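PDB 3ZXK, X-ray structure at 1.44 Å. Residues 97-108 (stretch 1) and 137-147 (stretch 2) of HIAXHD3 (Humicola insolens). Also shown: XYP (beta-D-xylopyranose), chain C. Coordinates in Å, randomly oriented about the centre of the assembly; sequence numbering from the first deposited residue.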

ATOM      1  N   PHE A  97      -6.345  11.194  15.358  1.00  4.12           N
ATOM      2  CA  PHE A  97      -5.234  10.467  14.715  1.00  3.73           C
ATOM      3  C   PHE A  97      -4.274  11.434  14.019  1.00  3.62           C
ATOM      4  O   PHE A  97      -4.719  12.381  13.349  1.00  3.79           O
ATOM      5  CB  PHE A  97      -5.773   9.493  13.669  1.00  3.63           C
ATOM      6  CG  PHE A  97      -6.488   8.285  14.239  1.00  3.84           C
ATOM      7  CD1 PHE A  97      -7.856   8.349  14.533  1.00  4.31           C
ATOM      8  CD2 PHE A  97      -5.824   7.064  14.412  1.00  4.01           C
ATOM      9  CE1 PHE A  97      -8.527   7.229  15.031  1.00  5.60           C
ATOM     10  CE2 PHE A  97      -6.500   5.943  14.923  1.00  5.25           C
ATOM     11  CZ  PHE A  97      -7.847   6.028  15.223  1.00  6.01           C
ATOM     12  N   TYR A  98      -2.975  11.207  14.205  1.00  3.31           N
ATOM     13  CA  TYR A  98      -1.937  12.021  13.584  1.00  3.26           C
ATOM     14  C   TYR A  98      -1.083  11.175  12.635  1.00  3.10           C
ATOM     15  O   TYR A  98      -0.390  10.236  13.071  1.00  3.35           O
ATOM     16  CB  TYR A  98      -0.988  12.636  14.611  1.00  3.42           C
ATOM     17  CG  TYR A  98      -1.573  13.696  15.522  1.00  3.88           C
ATOM     18  CD1 TYR A  98      -2.570  13.380  16.461  1.00  4.26           C
ATOM     19  CD2 TYR A  98      -1.116  15.010  15.473  1.00  3.85           C
ATOM     20  CE1 TYR A  98      -3.109  14.349  17.303  1.00  4.76           C
ATOM     21  CE2 TYR A  98      -1.641  15.981  16.334  1.00  4.53           C
ATOM     22  CZ  TYR A  98      -2.656  15.653  17.234  1.00  4.63           C
ATOM     23  OH  TYR A  98      -3.144  16.609  18.093  1.00  5.12           O
ATOM     24  N   TRP A  99      -1.028  11.589  11.380  1.00  3.29           N
ATOM     25  CA  TRP A  99      -0.188  10.951  10.363  1.00  2.91           C
ATOM     26  C   TRP A  99       0.889  11.935   9.961  1.00  2.87           C
ATOM     27  O   TRP A  99       0.576  13.054   9.557  1.00  3.23           O
ATOM     28  CB  TRP A  99      -1.041  10.561   9.125  1.00  3.31           C
ATOM     29  CG  TRP A  99      -0.190   9.949   8.028  1.00  3.66           C
ATOM     30  CD1 TRP A  99       0.160   8.618   7.906  1.00  4.21           C
ATOM     31  CD2 TRP A  99       0.511  10.638   6.954  1.00  3.85           C
ATOM     32  NE1 TRP A  99       1.004   8.427   6.837  1.00  4.29           N
ATOM     33  CE2 TRP A  99       1.250   9.613   6.218  1.00  3.65           C
ATOM     34  CE3 TRP A  99       0.586  11.955   6.527  1.00  4.13           C
ATOM     35  CZ2 TRP A  99       2.012   9.914   5.096  1.00  4.32           C
ATOM     36  CZ3 TRP A  99       1.377  12.249   5.406  1.00  4.67           C
ATOM     37  CH2 TRP A  99       2.069  11.249   4.703  1.00  4.81           C
ATOM     38  N   TYR A 100       2.153  11.538  10.066  1.00  2.99           N
ATOM     39  CA  TYR A 100       3.213  12.407   9.552  1.00  3.24           C
ATOM     40  C   TYR A 100       3.958  11.630   8.474  1.00  3.44           C
ATOM     41  O   TYR A 100       4.252  10.435   8.668  1.00  3.61           O
ATOM     42  CB  TYR A 100       4.237  12.761  10.629  1.00  3.41           C
ATOM     43  CG  TYR A 100       3.754  13.604  11.782  1.00  3.55           C
ATOM     44  CD1 TYR A 100       3.085  13.030  12.873  1.00  3.67           C
ATOM     45  CD2 TYR A 100       3.993  14.995  11.797  1.00  3.81           C
ATOM     46  CE1 TYR A 100       2.653  13.822  13.943  1.00  4.33           C
ATOM     47  CE2 TYR A 100       3.563  15.789  12.864  1.00  4.05           C
ATOM     48  CZ  TYR A 100       2.902  15.190  13.927  1.00  3.86           C
ATOM     49  OH  TYR A 100       2.463  15.953  14.991  1.00  5.05           O
ATOM     50  N   GLY A 101       4.354  12.337   7.423  1.00  3.47           N
ATOM     51  CA  GLY A 101       5.225  11.721   6.410  1.00  3.99           C
ATOM     52  C   GLY A 101       6.062  12.778   5.715  1.00  4.43           C
ATOM     53  O   GLY A 101       5.527  13.825   5.334  1.00  4.48           O
ATOM     54  N   CYS A 102       7.354  12.498   5.514  1.00  5.46           N
ATOM     55  CA  CYS A 102       8.223  13.394   4.752  1.00  6.15           C
ATOM     56  C   CYS A 102       8.142  13.064   3.276  1.00  5.70           C
ATOM     57  O   CYS A 102       8.347  11.916   2.883  1.00  6.67           O
ATOM     58  CB  CYS A 102       9.685  13.288   5.217  1.00  8.72           C
ATOM     59  SG  CYS A 102      10.735  14.389   4.219  1.00 14.15           S
ATOM     60  N   VAL A 103       7.843  14.066   2.460  1.00  6.09           N
ATOM     61  CA  VAL A 103       7.757  13.889   1.016  1.00  6.44           C
ATOM     62  C   VAL A 103       8.562  15.012   0.402  1.00  8.91           C
ATOM     63  O   VAL A 103       8.293  16.202   0.648  1.00  9.20           O
ATOM     64  CB  VAL A 103       6.281  13.952   0.513  1.00  5.85           C
ATOM     65  CG1 VAL A 103       6.233  13.795  -1.006  1.00  7.12           C
ATOM     66  CG2 VAL A 103       5.448  12.855   1.181  1.00  5.81           C
ATOM     67  N   GLU A 104       9.571  14.613  -0.374  1.00 11.09           N
ATOM     68  CA  GLU A 104      10.477  15.528  -1.066  1.00 13.11           C
ATOM     69  C   GLU A 104      10.911  16.697  -0.166  1.00 14.12           C
ATOM     70  O   GLU A 104      10.733  17.884  -0.496  1.00 15.75           O
ATOM     71  CB  GLU A 104       9.865  16.010  -2.376  1.00 14.00           C
ATOM     72  CG  GLU A 104       9.490  14.856  -3.304  1.00 15.08           C
ATOM     73  CD  GLU A 104       9.059  15.337  -4.667  1.00 16.27           C
ATOM     74  OE1 GLU A 104       9.899  15.941  -5.385  1.00 18.21           O
ATOM     75  OE2 GLU A 104       7.889  15.123  -5.012  1.00 12.23           O
ATOM     76  N   GLY A 105      11.456  16.326   0.986  1.00 13.56           N
ATOM     77  CA  GLY A 105      12.164  17.275   1.843  1.00 12.00           C
ATOM     78  C   GLY A 105      11.335  18.074   2.839  1.00 11.61           C
ATOM     79  O   GLY A 105      11.901  18.828   3.602  1.00 12.68           O
ATOM     80  N   ARG A 106      10.009  17.919   2.853  1.00  9.75           N
ATOM     81  CA  ARG A 106       9.162  18.563   3.893  1.00  9.94           C
ATOM     82  C   ARG A 106       8.278  17.507   4.538  1.00  7.94           C
ATOM     83  O   ARG A 106       7.921  16.537   3.892  1.00  7.73           O
ATOM     84  CB  ARG A 106       8.240  19.637   3.321  1.00 10.77           C
ATOM     85  CG  ARG A 106       8.942  20.742   2.567  1.00 14.48           C
ATOM     86  CD  ARG A 106       7.929  21.747   2.042  1.00 18.66           C
ATOM     87  NE  ARG A 106       7.794  22.902   2.928  1.00 24.16           N
ATOM     88  CZ  ARG A 106       7.025  23.959   2.658  1.00 27.76           C
ATOM     89  NH1 ARG A 106       6.313  23.990   1.537  1.00 31.91           N
ATOM     90  NH2 ARG A 106       6.957  24.982   3.504  1.00 33.28           N
ATOM     91  N   THR A 107       7.878  17.731   5.784  1.00  7.28           N
ATOM     92  CA  THR A 107       7.078  16.772   6.510  1.00  6.43           C
ATOM     93  C   THR A 107       5.650  17.290   6.638  1.00  6.29           C
ATOM     94  O   THR A 107       5.431  18.432   7.053  1.00  7.48           O
ATOM     95  CB  THR A 107       7.700  16.508   7.893  1.00  6.73           C
ATOM     96  OG1 THR A 107       9.020  16.003   7.704  1.00  8.61           O
ATOM     97  CG2 THR A 107       6.882  15.455   8.660  1.00  6.57           C
ATOM     98  N   TYR A 108       4.688  16.445   6.275  1.00  4.68           N
ATOM     99  CA  TYR A 108       3.273  16.832   6.208  1.00  4.35           C
ATOM    100  C   TYR A 108       2.522  16.118   7.311  1.00  4.09           C
ATOM    101  O   TYR A 108       2.775  14.921   7.539  1.00  4.81           O
ATOM    102  CB  TYR A 108       2.681  16.420   4.851  1.00  5.07           C
ATOM    103  CG  TYR A 108       3.301  17.181   3.715  1.00  6.05           C
ATOM    104  CD1 TYR A 108       4.509  16.764   3.125  1.00  6.48           C
ATOM    105  CD2 TYR A 108       2.689  18.332   3.226  1.00  7.02           C
ATOM    106  CE1 TYR A 108       5.094  17.487   2.094  1.00  8.12           C
ATOM    107  CE2 TYR A 108       3.252  19.053   2.171  1.00  8.50           C
ATOM    108  CZ  TYR A 108       4.452  18.630   1.619  1.00  8.77           C
ATOM    109  OH  TYR A 108       5.013  19.358   0.592  1.00 10.88           O
ATOM    110  N   ILE A 137       5.959  20.823   8.325  1.00  9.08           N
ATOM    111  CA  ILE A 137       7.182  21.113   9.064  1.00  9.29           C
ATOM    112  C   ILE A 137       8.345  21.153   8.055  1.00 10.09           C
ATOM    113  O   ILE A 137       8.483  20.244   7.240  1.00 10.34           O
ATOM    114  CB  ILE A 137       7.399  20.029  10.153  1.00  9.59           C
ATOM    115  CG1 ILE A 137       6.399  20.213  11.313  1.00  9.96           C
ATOM    116  CG2 ILE A 137       8.822  20.066  10.685  1.00 10.60           C
ATOM    117  CD1 ILE A 137       6.294  19.018  12.253  1.00 11.20           C
ATOM    118  N   ASP A 138       9.193  22.185   8.126  1.00 12.20           N
ATOM    119  CA  ASP A 138      10.286  22.394   7.162  1.00 14.58           C
ATOM    120  C   ASP A 138      11.573  21.682   7.608  1.00 16.07           C
ATOM    121  O   ASP A 138      12.665  22.279   7.659  1.00 19.06           O
ATOM    122  CB  ASP A 138      10.579  23.902   6.978  1.00 17.36           C
ATOM    123  CG  ASP A 138       9.503  24.639   6.170  1.00 21.82           C
ATOM    124  OD1 ASP A 138       8.771  23.998   5.380  1.00 26.21           O
ATOM    125  OD2 ASP A 138       9.411  25.892   6.313  1.00 28.17           O
ATOM    126  N   ASN A 139      11.430  20.424   7.997  1.00 13.88           N
ATOM    127  CA  ASN A 139      12.558  19.531   8.209  1.00 14.52           C
ATOM    128  C   ASN A 139      12.092  18.220   7.613  1.00 14.06           C
ATOM    129  O   ASN A 139      10.892  17.951   7.608  1.00 16.17           O
ATOM    130  CB  ASN A 139      12.848  19.373   9.699  1.00 14.93           C
ATOM    131  CG  ASN A 139      14.200  18.722   9.974  1.00 16.00           C
ATOM    132  OD1 ASN A 139      15.002  18.464   9.060  1.00 18.82           O
ATOM    133  ND2 ASN A 139      14.471  18.469  11.245  1.00 18.19           N
ATOM    134  N   CYS A 140      13.003  17.437   7.055  1.00 12.65           N
ATOM    135  CA  CYS A 140      12.583  16.158   6.509  1.00 13.65           C
ATOM    136  C   CYS A 140      12.787  15.076   7.547  1.00 11.23           C
ATOM    137  O   CYS A 140      13.927  14.757   7.910  1.00 13.38           O
ATOM    138  CB  CYS A 140      13.285  15.777   5.211  1.00 18.39           C
ATOM    139  SG  CYS A 140      12.683  14.144   4.666  1.00 20.90           S
ATOM    140  N   TYR A 141      11.676  14.536   8.037  1.00  7.94           N
ATOM    141  CA  TYR A 141      11.743  13.428   8.954  1.00  6.64           C
ATOM    142  C   TYR A 141      11.695  12.154   8.127  1.00  6.45           C
ATOM    143  O   TYR A 141      10.679  11.456   8.110  1.00  6.40           O
ATOM    144  CB  TYR A 141      10.580  13.490   9.928  1.00  6.27           C
ATOM    145  CG  TYR A 141      10.574  14.702  10.840  1.00  5.77           C
ATOM    146  CD1 TYR A 141      11.766  15.383  11.184  1.00  6.23           C
ATOM    147  CD2 TYR A 141       9.379  15.138  11.399  1.00  6.58           C
ATOM    148  CE1 TYR A 141      11.738  16.467  12.052  1.00  7.13           C
ATOM    149  CE2 TYR A 141       9.352  16.223  12.264  1.00  6.41           C
ATOM    150  CZ  TYR A 141      10.522  16.893  12.569  1.00  7.12           C
ATOM    151  OH  TYR A 141      10.442  17.967  13.422  1.00  8.61           O
ATOM    152  N   TYR A 142      12.809  11.845   7.466  1.00  6.74           N
ATOM    153  CA  TYR A 142      12.913  10.649   6.615  1.00  7.21           C
ATOM    154  C   TYR A 142      12.721   9.396   7.482  1.00  6.71           C
ATOM    155  O   TYR A 142      13.357   9.267   8.530  1.00  7.09           O
ATOM    156  CB  TYR A 142      14.287  10.583   5.941  1.00  7.86           C
ATOM    157  CG  TYR A 142      14.453   9.317   5.128  1.00  8.83           C
ATOM    158  CD1 TYR A 142      13.908   9.203   3.856  1.00  9.60           C
ATOM    159  CD2 TYR A 142      15.107   8.206   5.657  1.00  8.97           C
ATOM    160  CE1 TYR A 142      14.022   8.017   3.125  1.00 12.26           C
ATOM    161  CE2 TYR A 142      15.246   7.031   4.927  1.00 10.29           C
ATOM    162  CZ  TYR A 142      14.692   6.939   3.675  1.00 12.64           C
ATOM    163  OH  TYR A 142      14.826   5.777   2.955  1.00 16.21           O
ATOM    164  N   ASP A 143      11.825   8.495   7.066  1.00  7.06           N
ATOM    165  CA  ASP A 143      11.526   7.295   7.846  1.00  5.94           C
ATOM    166  C   ASP A 143      11.145   7.639   9.313  1.00  6.19           C
ATOM    167  O   ASP A 143      11.782   7.229  10.306  1.00  7.72           O
ATOM    168  CB  ASP A 143      12.693   6.300   7.751  1.00  6.14           C
ATOM    169  CG  ASP A 143      12.659   5.479   6.460  1.00  8.51           C
ATOM    170  OD1 ASP A 143      12.042   5.905   5.471  1.00 10.14           O
ATOM    171  OD2 ASP A 143      13.248   4.394   6.454  1.00 10.30           O
ATOM    172  N   ALA A 144      10.060   8.393   9.413  1.00  5.78           N
ATOM    173  CA  ALA A 144       9.603   8.963  10.672  1.00  5.42           C
ATOM    174  C   ALA A 144       8.947   7.886  11.533  1.00  5.39           C
ATOM    175  O   ALA A 144       8.246   6.998  11.008  1.00  5.30           O
ATOM    176  CB  ALA A 144       8.591  10.071  10.378  1.00  6.57           C
ATOM    177  N   GLY A 145       9.163   8.005  12.842  1.00  4.82           N
ATOM    178  CA  GLY A 145       8.458   7.205  13.848  1.00  4.89           C
ATOM    179  C   GLY A 145       7.980   8.081  14.992  1.00  4.54           C
ATOM    180  O   GLY A 145       8.795   8.535  15.834  1.00  5.34           O
ATOM    181  N   LEU A 146       6.659   8.280  15.047  1.00  4.28           N
ATOM    182  CA  LEU A 146       6.015   9.092  16.072  1.00  4.14           C
ATOM    183  C   LEU A 146       5.793   8.334  17.372  1.00  3.81           C
ATOM    184  O   LEU A 146       5.358   7.184  17.346  1.00  4.62           O
ATOM    185  CB  LEU A 146       4.627   9.561  15.550  1.00  3.92           C
ATOM    186  CG  LEU A 146       3.681  10.317  16.498  1.00  3.90           C
ATOM    187  CD1 LEU A 146       4.322  11.629  16.908  1.00  4.74           C
ATOM    188  CD2 LEU A 146       2.324  10.570  15.849  1.00  3.89           C
ATOM    189  N   LEU A 147       6.044   9.019  18.501  1.00  3.68           N
ATOM    190  CA  LEU A 147       5.661   8.570  19.820  1.00  3.78           C
ATOM    191  C   LEU A 147       4.860   9.678  20.494  1.00  4.37           C
ATOM    192  O   LEU A 147       5.323  10.797  20.537  1.00  4.52           O
ATOM    193  CB  LEU A 147       6.926   8.264  20.685  1.00  4.12           C
ATOM    194  CG  LEU A 147       6.635   8.129  22.192  1.00  4.62           C
ATOM    195  CD1 LEU A 147       5.753   6.924  22.433  1.00  4.65           C
ATOM    196  CD2 LEU A 147       7.897   8.005  23.023  1.00  6.58           C
TER
HETATM  197  C1  XYP C   4      17.306   5.044  -0.022  1.00 30.74           C
HETATM  198  C2  XYP C   4      17.147   6.124  -1.090  1.00 32.85           C
HETATM  199  C3  XYP C   4      17.882   7.399  -0.666  1.00 35.00           C
HETATM  200  C4  XYP C   4      17.388   7.840   0.714  1.00 32.13           C
HETATM  201  C5  XYP C   4      17.661   6.719   1.711  1.00 27.30           C
HETATM  202  O2  XYP C   4      17.627   5.646  -2.351  1.00 39.49           O
HETATM  203  O3  XYP C   4      17.649   8.427  -1.631  1.00 38.83           O
HETATM  204  O4  XYP C   4      17.985   9.070   1.152  1.00 34.88           O
HETATM  205  O5  XYP C   4      16.942   5.554   1.275  1.00 30.73           O
HETATM  206  O   HOH W   1       8.440  10.160   6.733  1.00  6.56           O

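The two stretches are joined by a short antiparallel strand pairing at Thr 107 and Ile 137, reinforced by a disulfide, a salt bridge and a threonine side chain that binds the backbone of the opposing loop, with a small apolar cluster alongside.

Stretch 1 forms a hairpin: strand 97-103 reverses through a type I' turn from Val 103 to Arg 106, and the strand that follows meets stretch 2. The positive phi of Gly 105 (87°) within this turn is readily adopted by glycine. Beyond the turn, Thr 107 N donates to Ile 137 O (3.0 Å) and Ile 137 N donates to Thr 107 O (2.8 Å), both nearly linear. The two side chains project from the same face of the sheet, with Thr 107 CB 4.2 Å from Ile 137 CB.

Thr 107 is the most heavily covered residue of the contact. After Ile 137 the second chain leaves the strand pairing, and the threonine hydroxyl serves the backbone there: Thr 107 OG1 donates to Asn 139 O (2.7 Å) and accepts from Tyr 141 N (3.1 Å). A buried hydroxyl suits this place because it can give and receive at once, satisfying two polar backbone groups without a charge.

Next to this network, Cys 102 points toward stretch 2 and its SG is bonded to Cys 140 SG (2.0 Å). The covalent link ties the end of strand 97-103 to the loop of stretch 2. Nearby, a water adds a second connection, accepting from Cys 102 N and donating to Tyr 141 O, each 2.9 Å from the water oxygen.

At the exposed margin, the CA-to-CB bond of Arg 106 points away from stretch 2, but its long side chain brings the guanidinium back to Asp 138. Arg 106 NE (2.9 Å) and Arg 106 NH2 (2.8 Å) both donate to Asp 138 OD1, which lies at the edge of the guanidinium near its plane.

The buried apolar contacts centre on Tyr 100. Leu 146 CD2 meets the edge of its ring, 3.8 Å from Tyr 100 CE1, and also lies 4.1 Å from Tyr 98 CB; Ile 137 CD1 approaches Tyr 100 CE2 at 4.3 Å. The branched aliphatic side chains pack against the tyrosine ring, while Tyr 100 OH is hydrogen-bonded elsewhere in the structure. Together the stretches bury 608 Å², summed over both sides.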